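Local structure of nitrophorin Cim l NP (Cimex lectularius, 2IMQ) at residues 39-50 with 80-90. The protein carries nitric oxide on a heme and delivers it to the victim during feeding, causing vasodilation. Residues are numbered along the deposited sequence; the frame is centred on the assembly and turned at random.
Sequences VIAVAVQGFGFQ and ITETMGLTVYC. With HEM (protoporphyrin IX containing Fe), chain B.
Val42 and Thr87 exchange two backbone hydrogen bonds in an antiparallel strand pair. Ile40 with Tyr89 and Val44 with Gly85 pair likewise through two bonds each, the short strand axes running at 168°. At the end of strand 39-46 Gly46 N bonds Thr83 O at 2.9 Å, and past it Phe49 N makes a longer bond, 3.2 Å, to Glu82 O. The bent Glu82 chain sets OE1 3.3 Å from Gly48 CA and OE2 3.4 Å from Gln50 CB.

The Phe49 ring lies between this turn and the porphyrin. Its CB rests 3.2 Å from Thr81 O and its CD1 edge faces Met84 N, while on the porphyrin side CD2 is 3.5 Å from HEM C2C. With CG beside the backbone N (chi1 -62°), the ring extends back past residues 81–84. Val44, on the strand, directs CG1 at the heme methyl CMB and sets CG2 against the backbone of Gly85, which has no side chain. Ile80 CD1 packs 3.3 Å from HEM CMD. Farther along, Tyr89 OH donates a 2.6 Å hydrogen bond to propionate oxygen O2A, and a water bridges Val42 O and Thr87 OG1.

The second shell places these groups. Helix 57-70, which carries the proximal ligand Cys60, packs on Tyr89 through Phe64 and Leu68; Asn78 holds Thr87 OG1, and Thr51 N holds Glu82 OE2. The opposite face, with Ala41, Ala43 and Met84, meets strand 127-135 in the beta-sandwich of this DNase I-like fold. Val44, Thr87 and Tyr89, with Phe49 and Ile80 at the turn end, thus line one side of the heme, mostly apolar at the ring and polar at the propionate; Lys75 NZ also hydrogen-bonds the heme, which probably helps balance its negative charge.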
loop_
_atom_site.group_PDB
_atom_site.type_symbol
_atom_site.label_atom_id
_atom_site.label_comp_id
_atom_site.label_asym_id
_atom_site.label_seq_id
_atom_site.Cartn_x
_atom_site.Cartn_y
_atom_site.Cartn_z
ATOM N N VAL A 39 9.432 -0.690 -11.158
ATOM C CA VAL A 39 9.494 -0.609 -9.707
ATOM C C VAL A 39 8.329 -1.413 -9.131
ATOM O O VAL A 39 7.221 -1.368 -9.675
ATOM C CB VAL A 39 9.373 0.874 -9.242
ATOM C CG1 VAL A 39 9.346 0.939 -7.744
ATOM C CG2 VAL A 39 10.490 1.660 -9.911
ATOM N N ILE A 40 8.619 -2.152 -8.078
ATOM C CA ILE A 40 7.555 -2.860 -7.335
ATOM C C ILE A 40 7.679 -2.564 -5.863
ATOM O O ILE A 40 8.778 -2.623 -5.288
ATOM C CB ILE A 40 7.709 -4.397 -7.521
ATOM C CG1 ILE A 40 7.573 -4.827 -8.982
ATOM C CG2 ILE A 40 6.683 -5.136 -6.728
ATOM C CD1 ILE A 40 7.956 -6.301 -9.231
ATOM N N ALA A 41 6.560 -2.211 -5.228
ATOM C CA ALA A 41 6.545 -1.977 -3.801
ATOM C C ALA A 41 5.494 -2.893 -3.161
ATOM O O ALA A 41 4.398 -3.038 -3.721
ATOM C CB ALA A 41 6.249 -0.558 -3.489
ATOM N N VAL A 42 5.867 -3.495 -2.055
ATOM C CA VAL A 42 5.024 -4.408 -1.285
ATOM C C VAL A 42 4.881 -3.938 0.147
ATOM O O VAL A 42 5.882 -3.797 0.838
ATOM C CB VAL A 42 5.656 -5.833 -1.266
ATOM C CG1 VAL A 42 4.753 -6.811 -0.514
ATOM C CG2 VAL A 42 5.929 -6.301 -2.737
ATOM N N ALA A 43 3.667 -3.706 0.603
ATOM C CA ALA A 43 3.438 -3.234 1.958
ATOM C C ALA A 43 2.497 -4.236 2.631
ATOM O O ALA A 43 1.469 -4.660 2.077
ATOM C CB ALA A 43 2.807 -1.845 1.994
ATOM N N VAL A 44 2.823 -4.569 3.848
ATOM C CA VAL A 44 1.960 -5.409 4.667
ATOM C C VAL A 44 1.744 -4.789 6.031
ATOM O O VAL A 44 2.566 -4.016 6.527
ATOM C CB VAL A 44 2.482 -6.826 4.859
ATOM C CG1 VAL A 44 2.392 -7.554 3.633
ATOM C CG2 VAL A 44 3.879 -6.847 5.382
ATOM N N GLN A 45 0.581 -5.101 6.607
ATOM C CA GLN A 45 0.255 -4.752 7.941
ATOM C C GLN A 45 -0.143 -6.010 8.625
ATOM O O GLN A 45 -0.872 -6.843 8.091
ATOM C CB GLN A 45 -0.915 -3.764 7.965
ATOM C CG GLN A 45 -1.443 -3.537 9.372
ATOM C CD GLN A 45 -2.440 -2.459 9.496
ATOM O OE1 GLN A 45 -2.463 -1.492 8.720
ATOM N NE2 GLN A 45 -3.232 -2.584 10.546
ATOM N N GLY A 46 0.288 -6.123 9.880
ATOM C CA GLY A 46 -0.018 -7.305 10.631
ATOM C C GLY A 46 0.584 -7.286 12.021
ATOM O O GLY A 46 0.678 -6.240 12.683
ATOM N N PHE A 47 0.993 -8.465 12.440
ATOM C CA PHE A 47 1.458 -8.635 13.831
ATOM C C PHE A 47 2.658 -9.533 13.918
ATOM O O PHE A 47 2.686 -10.595 13.301
ATOM C CB PHE A 47 0.361 -9.239 14.671
ATOM C CG PHE A 47 -0.807 -8.326 14.861
ATOM C CD1 PHE A 47 -1.963 -8.500 14.108
ATOM C CD2 PHE A 47 -0.723 -7.244 15.741
ATOM C CE1 PHE A 47 -3.044 -7.622 14.249
ATOM C CE2 PHE A 47 -1.799 -6.366 15.904
ATOM C CZ PHE A 47 -2.961 -6.552 15.152
ATOM N N GLY A 48 3.623 -9.102 14.723
ATOM C CA GLY A 48 4.763 -9.947 15.096
ATOM C C GLY A 48 5.850 -10.077 14.045
ATOM O O GLY A 48 6.677 -10.987 14.113
ATOM N N PHE A 49 5.909 -9.182 13.064
ATOM C CA PHE A 49 6.909 -9.328 12.011
ATOM C C PHE A 49 8.358 -9.347 12.500
ATOM O O PHE A 49 9.117 -10.186 12.059
ATOM C CB PHE A 49 6.803 -8.206 10.982
ATOM C CG PHE A 49 5.480 -8.167 10.251
ATOM C CD1 PHE A 49 4.829 -6.974 10.071
ATOM C CD2 PHE A 49 4.936 -9.313 9.721
ATOM C CE1 PHE A 49 3.628 -6.927 9.411
ATOM C CE2 PHE A 49 3.732 -9.254 8.984
ATOM C CZ PHE A 49 3.094 -8.054 8.862
ATOM N N GLN A 50 8.712 -8.377 13.342
ATOM C CA GLN A 50 10.088 -8.161 13.797
ATOM C C GLN A 50 10.506 -9.293 14.715
ATOM O O GLN A 50 11.534 -9.944 14.478
ATOM C CB GLN A 50 10.167 -6.809 14.507
ATOM C CG GLN A 50 11.555 -6.298 14.838
ATOM C CD GLN A 50 11.570 -4.784 15.016
ATOM O OE1 GLN A 50 12.603 -4.149 14.831
ATOM N NE2 GLN A 50 10.422 -4.205 15.373
ATOM N N ILE A 80 10.980 -3.708 8.312
ATOM C CA ILE A 80 9.913 -4.225 9.142
ATOM C C ILE A 80 9.902 -3.641 10.543
ATOM O O ILE A 80 10.956 -3.344 11.162
ATOM C CB ILE A 80 9.903 -5.773 9.199
ATOM C CG1 ILE A 80 11.178 -6.300 9.849
ATOM C CG2 ILE A 80 9.669 -6.357 7.811
ATOM C CD1 ILE A 80 11.205 -7.830 10.020
ATOM N N THR A 81 8.694 -3.484 11.039
ATOM C CA THR A 81 8.432 -3.169 12.443
ATOM C C THR A 81 7.587 -4.291 13.015
ATOM O O THR A 81 7.391 -5.329 12.373
ATOM C CB THR A 81 7.752 -1.809 12.616
ATOM O OG1 THR A 81 6.426 -1.867 12.075
ATOM C CG2 THR A 81 8.453 -0.717 11.855
ATOM N N GLU A 82 7.062 -4.133 14.210
ATOM C CA GLU A 82 6.200 -5.179 14.696
ATOM C C GLU A 82 4.904 -5.342 13.874
ATOM O O GLU A 82 4.403 -6.458 13.788
ATOM C CB GLU A 82 5.890 -4.987 16.178
ATOM C CG GLU A 82 6.856 -5.743 17.081
ATOM C CD GLU A 82 6.655 -7.237 16.962
ATOM O OE1 GLU A 82 5.605 -7.742 17.431
ATOM O OE2 GLU A 82 7.517 -7.904 16.370
ATOM N N THR A 83 4.412 -4.250 13.278
ATOM C CA THR A 83 3.114 -4.264 12.641
ATOM C C THR A 83 3.135 -3.918 11.185
ATOM O O THR A 83 2.087 -4.004 10.550
ATOM C CB THR A 83 2.138 -3.298 13.325
ATOM O OG1 THR A 83 2.636 -1.960 13.189
ATOM C CG2 THR A 83 2.002 -3.626 14.809
ATOM N N MET A 84 4.272 -3.502 10.648
ATOM C CA MET A 84 4.348 -3.050 9.246
ATOM C C MET A 84 5.568 -3.662 8.543
ATOM O O MET A 84 6.593 -3.901 9.147
ATOM C CB MET A 84 4.480 -1.549 9.105
ATOM C CG MET A 84 3.294 -0.712 9.617
ATOM S SD MET A 84 3.601 0.996 9.532
ATOM C CE MET A 84 4.537 1.137 11.015
ATOM N N GLY A 85 5.454 -3.836 7.242
ATOM C CA GLY A 85 6.562 -4.235 6.395
ATOM C C GLY A 85 6.448 -3.452 5.082
ATOM O O GLY A 85 5.350 -3.320 4.509
ATOM N N LEU A 86 7.574 -2.928 4.587
ATOM C CA LEU A 86 7.599 -2.273 3.297
ATOM C C LEU A 86 8.864 -2.704 2.573
ATOM O O LEU A 86 9.965 -2.581 3.110
ATOM C CB LEU A 86 7.649 -0.750 3.429
ATOM C CG LEU A 86 7.690 0.100 2.158
ATOM C CD1 LEU A 86 6.446 -0.106 1.269
ATOM C CD2 LEU A 86 7.896 1.550 2.526
ATOM N N THR A 87 8.684 -3.163 1.338
ATOM C CA THR A 87 9.801 -3.573 0.490
ATOM C C THR A 87 9.659 -2.846 -0.831
ATOM O O THR A 87 8.571 -2.818 -1.407
ATOM C CB THR A 87 9.794 -5.083 0.297
ATOM O OG1 THR A 87 9.753 -5.732 1.570
ATOM C CG2 THR A 87 11.070 -5.526 -0.413
ATOM N N VAL A 88 10.791 -2.350 -1.375
ATOM C CA VAL A 88 10.813 -1.725 -2.670
ATOM C C VAL A 88 11.862 -2.427 -3.535
ATOM O O VAL A 88 12.997 -2.577 -3.081
ATOM C CB VAL A 88 11.100 -0.205 -2.572
ATOM C CG1 VAL A 88 11.040 0.399 -3.916
ATOM C CG2 VAL A 88 10.055 0.463 -1.655
ATOM N N TYR A 89 11.459 -2.806 -4.735
ATOM C CA TYR A 89 12.332 -3.415 -5.730
ATOM C C TYR A 89 12.369 -2.517 -6.947
ATOM O O TYR A 89 11.388 -1.860 -7.310
ATOM C CB TYR A 89 11.766 -4.776 -6.175
ATOM C CG TYR A 89 11.599 -5.781 -5.115
ATOM C CD1 TYR A 89 10.388 -5.922 -4.478
ATOM C CD2 TYR A 89 12.627 -6.612 -4.729
ATOM C CE1 TYR A 89 10.207 -6.876 -3.498
ATOM C CE2 TYR A 89 12.451 -7.571 -3.756
ATOM C CZ TYR A 89 11.214 -7.712 -3.129
ATOM O OH TYR A 89 11.037 -8.621 -2.122
ATOM N N CYS A 90 13.535 -2.516 -7.632
ATOM C CA CYS A 90 13.639 -1.788 -8.867
ATOM C C CYS A 90 14.485 -2.587 -9.826
ATOM O O CYS A 90 15.403 -3.261 -9.393
ATOM C CB CYS A 90 14.274 -0.422 -8.619
ATOM S SG CYS A 90 14.450 0.710 -10.067
HETATM C CHA HEM B . 10.660 -10.000 4.626
HETATM C CHB HEM B . 6.360 -9.938 2.388
HETATM C CHC HEM B . 4.333 -11.976 6.250
HETATM C CHD HEM B . 8.462 -11.780 8.627
HETATM C C1A HEM B . 9.708 -9.827 3.663
HETATM C C2A HEM B . 9.914 -9.308 2.332
HETATM C C3A HEM B . 8.692 -9.269 1.740
HETATM C C4A HEM B . 7.717 -9.785 2.657
HETATM C CMA HEM B . 8.409 -8.823 0.317
HETATM C CAA HEM B . 11.248 -8.879 1.681
HETATM C CBA HEM B . 11.687 -10.143 0.892
HETATM C CGA HEM B . 13.045 -9.946 0.236
HETATM O O1A HEM B . 14.055 -10.058 0.930
HETATM O O2A HEM B . 13.123 -9.740 -1.001
HETATM C C1B HEM B . 5.459 -10.498 3.238
HETATM C C2B HEM B . 4.065 -10.716 2.940
HETATM C C3B HEM B . 3.490 -11.284 3.994
HETATM C C4B HEM B . 4.512 -11.457 4.994
HETATM C CMB HEM B . 3.568 -10.294 1.602
HETATM C CAB HEM B . 2.041 -11.696 4.197
HETATM C CBB HEM B . 1.226 -11.906 3.154
HETATM C C1C HEM B . 5.243 -12.163 7.250
HETATM C C2C HEM B . 4.992 -12.668 8.576
HETATM C C3C HEM B . 6.166 -12.667 9.200
HETATM C C4C HEM B . 7.140 -12.044 8.359
HETATM C CMC HEM B . 3.691 -13.293 9.091
HETATM C CAC HEM B . 6.437 -13.148 10.618
HETATM C CBC HEM B . 5.826 -12.616 11.674
HETATM C C1D HEM B . 9.401 -11.237 7.778
HETATM C C2D HEM B . 10.752 -10.923 8.176
HETATM C C3D HEM B . 11.433 -10.411 6.948
HETATM C C4D HEM B . 10.440 -10.420 5.906
HETATM C CMD HEM B . 11.379 -11.124 9.555
HETATM C CAD HEM B . 12.899 -9.945 6.919
HETATM C CBD HEM B . 13.740 -11.201 7.084
HETATM C CGD HEM B . 15.168 -10.924 6.732
HETATM O O1D HEM B . 15.985 -11.896 6.837
HETATM O O2D HEM B . 15.460 -9.750 6.360
HETATM N NA HEM B . 8.364 -10.131 3.843
HETATM N NB HEM B . 5.698 -10.939 4.510
HETATM N NC HEM B . 6.544 -11.767 7.167
HETATM N ND HEM B . 9.257 -10.902 6.437
HETATM FE FE HEM B . 7.499 -11.071 5.453
HETATM O O HOH W 1 7.148 -5.929 2.386
#